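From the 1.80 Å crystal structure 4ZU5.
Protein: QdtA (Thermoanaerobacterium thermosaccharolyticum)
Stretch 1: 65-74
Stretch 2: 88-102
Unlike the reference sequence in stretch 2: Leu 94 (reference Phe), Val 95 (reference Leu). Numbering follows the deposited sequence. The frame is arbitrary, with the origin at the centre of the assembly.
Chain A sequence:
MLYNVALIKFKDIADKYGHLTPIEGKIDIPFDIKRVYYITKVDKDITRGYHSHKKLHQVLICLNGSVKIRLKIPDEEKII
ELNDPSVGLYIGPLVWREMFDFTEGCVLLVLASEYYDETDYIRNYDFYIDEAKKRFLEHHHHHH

Stretch 1 65-74: GSVKIRLKIP
Stretch 2 88-102: GLYIGPLVWREMFDF

The contact is an antiparallel β-pairing of strand 67-73 with strand 96-100, bonded through the backbone, with charged and aromatic side chains on one face and aliphatic packing on the other. The strand axes approach to 4.6 Å, and their directions differ by 160°.

Three hydrogen-bonded pairs set the register: Lys 68 with Phe 100 (Lys 68 N to Phe 100 O 2.9 Å, Phe 100 N to Lys 68 O 2.8 Å), Arg 70 with Glu 98 (Arg 70 N to Glu 98 O 2.7 Å, Glu 98 N to Arg 70 O 3.0 Å) and Lys 72 with Trp 96 (Lys 72 N to Trp 96 O 2.8 Å, Trp 96 N to Lys 72 O 2.9 Å). Between them lie the non-hydrogen-bonded pairs Ile 69-Met 99 and Leu 71-Arg 97, with CA-CA distances of 4.5 and 4.7 Å. Backbone angles are extended (-93/116 at Arg 70, -135/152 at Glu 98).

The hydrogen-bonded pairs share a face. There Phe 100 (chi1 p) lies between Lys 68 CB, 3.8 Å from its ring centroid, and the Arg 70 guanidinium, stacked on the opposite face with planes at 7° and centres 4.3 Å apart. Arg 70 (ttm) also forms a salt bridge, NH1 to Glu 98 OE1 at 2.9 Å, while Glu 98 OE2 accepts from Trp 96 NE1 at 2.9 Å, so both carboxylate oxygens are engaged.

On the other face, Ile 69 CD1 meets Met 99 CG at 3.6 Å, and Leu 71 CD2 reaches Ile 91 CD1 at 3.8 Å.

Past the strand end, Asp 101 (53/45) bonds through OD2 to Lys 68 NZ (mttp) in a 2.8 Å salt bridge. A water links Lys 68 NZ, Ser 66 OG and Asp 101 O. Val 67 CG2 sits over the Phe 102 ring, 3.5 Å from its centroid.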

# COMPACT_ATOMS: atom_id res chain seq x y z
N GLY A 65 -9.43 -9.93 1.87
CA GLY A 65 -9.47 -11.13 2.70
C GLY A 65 -9.28 -10.80 4.17
O GLY A 65 -9.74 -9.77 4.66
N SER A 66 -8.62 -11.73 4.86
CA SER A 66 -8.39 -11.64 6.28
C SER A 66 -7.09 -12.32 6.67
O SER A 66 -6.60 -13.23 5.97
CB SER A 66 -9.60 -12.29 6.98
OG SER A 66 -9.10 -13.20 7.94
N VAL A 67 -6.49 -11.84 7.77
CA VAL A 67 -5.24 -12.33 8.30
C VAL A 67 -5.23 -11.99 9.79
O VAL A 67 -5.80 -10.97 10.22
CB VAL A 67 -3.99 -11.72 7.62
CG1 VAL A 67 -4.00 -10.19 7.72
CG2 VAL A 67 -2.70 -12.28 8.20
N LYS A 68 -4.59 -12.85 10.55
CA LYS A 68 -4.49 -12.72 11.99
C LYS A 68 -3.09 -12.34 12.41
O LYS A 68 -2.07 -12.92 11.99
CB LYS A 68 -4.94 -14.06 12.65
CG LYS A 68 -6.45 -14.26 12.66
CD LYS A 68 -6.82 -15.59 13.29
CE LYS A 68 -8.26 -15.95 13.03
NZ LYS A 68 -8.39 -16.44 11.64
N ILE A 69 -3.03 -11.32 13.28
CA ILE A 69 -1.76 -10.82 13.73
C ILE A 69 -1.66 -11.16 15.20
O ILE A 69 -2.49 -10.72 16.00
CB ILE A 69 -1.62 -9.28 13.66
CG1 ILE A 69 -2.09 -8.72 12.33
CG2 ILE A 69 -0.20 -8.89 13.99
CD1 ILE A 69 -1.53 -9.40 11.12
N ARG A 70 -0.65 -11.95 15.54
CA ARG A 70 -0.36 -12.26 16.94
C ARG A 70 0.66 -11.26 17.43
O ARG A 70 1.77 -11.21 16.92
CB ARG A 70 0.17 -13.70 17.08
CG ARG A 70 0.74 -14.08 18.45
CD ARG A 70 1.24 -15.55 18.52
NE ARG A 70 0.20 -16.52 18.16
CZ ARG A 70 0.16 -17.23 17.04
NH1 ARG A 70 1.09 -17.12 16.10
NH2 ARG A 70 -0.86 -18.01 16.81
N LEU A 71 0.27 -10.44 18.40
CA LEU A 71 1.11 -9.44 18.99
C LEU A 71 1.49 -9.90 20.38
O LEU A 71 0.64 -10.34 21.16
CB LEU A 71 0.37 -8.10 19.13
CG LEU A 71 -0.28 -7.65 17.82
CD1 LEU A 71 -1.38 -6.62 18.09
CD2 LEU A 71 0.80 -7.08 16.96
N LYS A 72 2.75 -9.71 20.72
CA LYS A 72 3.13 -9.99 22.08
C LYS A 72 4.26 -9.16 22.64
O LYS A 72 5.18 -8.73 21.94
CB LYS A 72 3.37 -11.50 22.21
CG LYS A 72 4.78 -11.96 22.47
CD LYS A 72 4.88 -13.37 21.93
CE LYS A 72 4.86 -14.42 23.03
NZ LYS A 72 5.09 -15.72 22.35
N ILE A 73 4.16 -8.91 23.93
CA ILE A 73 5.21 -8.33 24.70
C ILE A 73 5.28 -9.24 25.93
O ILE A 73 4.41 -10.11 26.12
CB ILE A 73 4.86 -6.87 25.12
CG1 ILE A 73 3.59 -6.79 25.98
CG2 ILE A 73 4.59 -6.05 23.87
CD1 ILE A 73 3.23 -5.39 26.45
N PRO A 74 6.22 -8.98 26.81
CA PRO A 74 6.33 -9.89 27.94
C PRO A 74 5.03 -9.96 28.73
O PRO A 74 4.39 -8.93 29.01
CB PRO A 74 7.49 -9.29 28.74
CG PRO A 74 8.33 -8.66 27.69
CD PRO A 74 7.32 -8.01 26.78
N GLY A 88 -6.25 0.28 10.08
CA GLY A 88 -4.84 -0.07 10.18
C GLY A 88 -4.45 -0.45 11.60
O GLY A 88 -5.00 0.10 12.57
N LEU A 89 -3.44 -1.31 11.69
CA LEU A 89 -2.88 -1.73 12.97
C LEU A 89 -1.52 -1.07 13.09
O LEU A 89 -0.55 -1.45 12.43
CB LEU A 89 -2.81 -3.25 13.08
CG LEU A 89 -2.20 -3.81 14.37
CD1 LEU A 89 -3.17 -3.56 15.49
CD2 LEU A 89 -1.97 -5.30 14.18
N TYR A 90 -1.46 -0.10 13.98
CA TYR A 90 -0.20 0.55 14.32
C TYR A 90 0.54 -0.29 15.31
O TYR A 90 -0.01 -0.71 16.34
CB TYR A 90 -0.46 1.89 15.00
CG TYR A 90 0.75 2.53 15.65
CD1 TYR A 90 1.79 3.04 14.90
CD2 TYR A 90 0.90 2.52 17.02
CE1 TYR A 90 2.95 3.50 15.52
CE2 TYR A 90 2.04 3.01 17.63
CZ TYR A 90 3.06 3.53 16.89
OH TYR A 90 4.18 4.02 17.57
N ILE A 91 1.81 -0.49 15.01
CA ILE A 91 2.68 -1.24 15.90
C ILE A 91 3.95 -0.47 16.10
O ILE A 91 4.73 -0.31 15.20
CB ILE A 91 3.06 -2.64 15.35
CG1 ILE A 91 1.80 -3.45 15.07
CG2 ILE A 91 3.95 -3.39 16.34
CD1 ILE A 91 2.05 -4.74 14.30
N GLY A 92 4.18 -0.07 17.34
CA GLY A 92 5.38 0.60 17.73
C GLY A 92 6.53 -0.29 18.14
O GLY A 92 6.53 -1.46 17.84
N PRO A 93 7.58 0.30 18.71
CA PRO A 93 8.80 -0.41 19.06
C PRO A 93 8.57 -1.48 20.12
O PRO A 93 7.69 -1.34 21.00
CB PRO A 93 9.69 0.69 19.62
CG PRO A 93 9.33 1.84 18.74
CD PRO A 93 7.82 1.76 18.72
N LEU A 94 9.28 -2.57 19.90
CA LEU A 94 9.43 -3.63 20.87
C LEU A 94 8.17 -4.40 21.11
O LEU A 94 7.93 -4.94 22.20
CB LEU A 94 9.94 -3.08 22.18
CG LEU A 94 11.40 -2.66 22.10
CD1 LEU A 94 11.79 -2.11 23.45
CD2 LEU A 94 12.38 -3.74 21.66
N VAL A 95 7.41 -4.56 20.04
CA VAL A 95 6.32 -5.48 20.07
C VAL A 95 6.69 -6.61 19.12
O VAL A 95 7.12 -6.35 18.02
CB VAL A 95 5.06 -4.79 19.55
CG1 VAL A 95 3.93 -5.79 19.39
CG2 VAL A 95 4.62 -3.67 20.50
N TRP A 96 6.55 -7.86 19.57
CA TRP A 96 6.87 -9.02 18.73
C TRP A 96 5.63 -9.37 17.96
O TRP A 96 4.51 -9.42 18.50
CB TRP A 96 7.30 -10.22 19.63
CG TRP A 96 7.67 -11.51 18.93
CD1 TRP A 96 6.83 -12.53 18.64
CD2 TRP A 96 8.96 -11.93 18.49
NE1 TRP A 96 7.51 -13.56 18.01
CE2 TRP A 96 8.82 -13.22 17.92
CE3 TRP A 96 10.20 -11.34 18.45
CZ2 TRP A 96 9.88 -13.92 17.35
CZ3 TRP A 96 11.26 -12.05 17.94
CH2 TRP A 96 11.08 -13.32 17.36
N ARG A 97 5.80 -9.70 16.69
CA ARG A 97 4.63 -10.14 15.97
C ARG A 97 4.83 -11.31 15.03
O ARG A 97 5.93 -11.55 14.54
CB ARG A 97 3.94 -8.99 15.25
CG ARG A 97 4.44 -8.70 13.86
CD ARG A 97 5.91 -8.39 13.92
NE ARG A 97 6.28 -7.31 14.84
CZ ARG A 97 6.36 -6.03 14.49
NH1 ARG A 97 6.03 -5.67 13.26
NH2 ARG A 97 6.78 -5.13 15.37
N GLU A 98 3.73 -12.03 14.86
CA GLU A 98 3.58 -13.14 13.90
C GLU A 98 2.24 -12.98 13.18
O GLU A 98 1.28 -12.41 13.70
CB GLU A 98 3.63 -14.46 14.67
CG GLU A 98 4.93 -14.65 15.43
CD GLU A 98 4.86 -15.71 16.52
OE1 GLU A 98 3.84 -16.41 16.55
OE2 GLU A 98 5.82 -15.79 17.30
N MET A 99 2.17 -13.47 11.95
CA MET A 99 0.97 -13.34 11.18
C MET A 99 0.57 -14.71 10.62
O MET A 99 1.43 -15.47 10.20
CB MET A 99 1.23 -12.40 10.00
CG MET A 99 1.63 -10.97 10.37
SD MET A 99 3.38 -10.75 10.47
CE MET A 99 3.68 -10.33 8.76
N PHE A 100 -0.72 -14.99 10.60
CA PHE A 100 -1.19 -16.34 10.27
C PHE A 100 -2.65 -16.36 9.83
O PHE A 100 -3.34 -15.33 9.89
CB PHE A 100 -0.89 -17.28 11.46
CG PHE A 100 -1.77 -17.03 12.66
CD1 PHE A 100 -2.94 -17.75 12.84
CD2 PHE A 100 -1.44 -16.05 13.57
CE1 PHE A 100 -3.76 -17.54 13.94
CE2 PHE A 100 -2.25 -15.83 14.67
CZ PHE A 100 -3.43 -16.54 14.83
N ASP A 101 -3.14 -17.51 9.36
CA ASP A 101 -4.46 -17.59 8.80
C ASP A 101 -4.71 -16.56 7.70
O ASP A 101 -5.75 -15.90 7.68
CB ASP A 101 -5.55 -17.40 9.86
CG ASP A 101 -5.76 -18.67 10.74
OD1 ASP A 101 -5.02 -19.66 10.65
OD2 ASP A 101 -6.62 -18.57 11.63
N PHE A 102 -3.74 -16.42 6.81
CA PHE A 102 -3.98 -15.65 5.61
C PHE A 102 -5.03 -16.38 4.77
O PHE A 102 -4.82 -17.54 4.43
CB PHE A 102 -2.68 -15.58 4.82
CG PHE A 102 -1.64 -14.68 5.39
CD1 PHE A 102 -0.78 -15.10 6.38
CD2 PHE A 102 -1.44 -13.40 4.84
CE1 PHE A 102 0.24 -14.28 6.84
CE2 PHE A 102 -0.45 -12.56 5.31
CZ PHE A 102 0.42 -13.01 6.31
O HOH W 1 -7.81 -15.02 8.93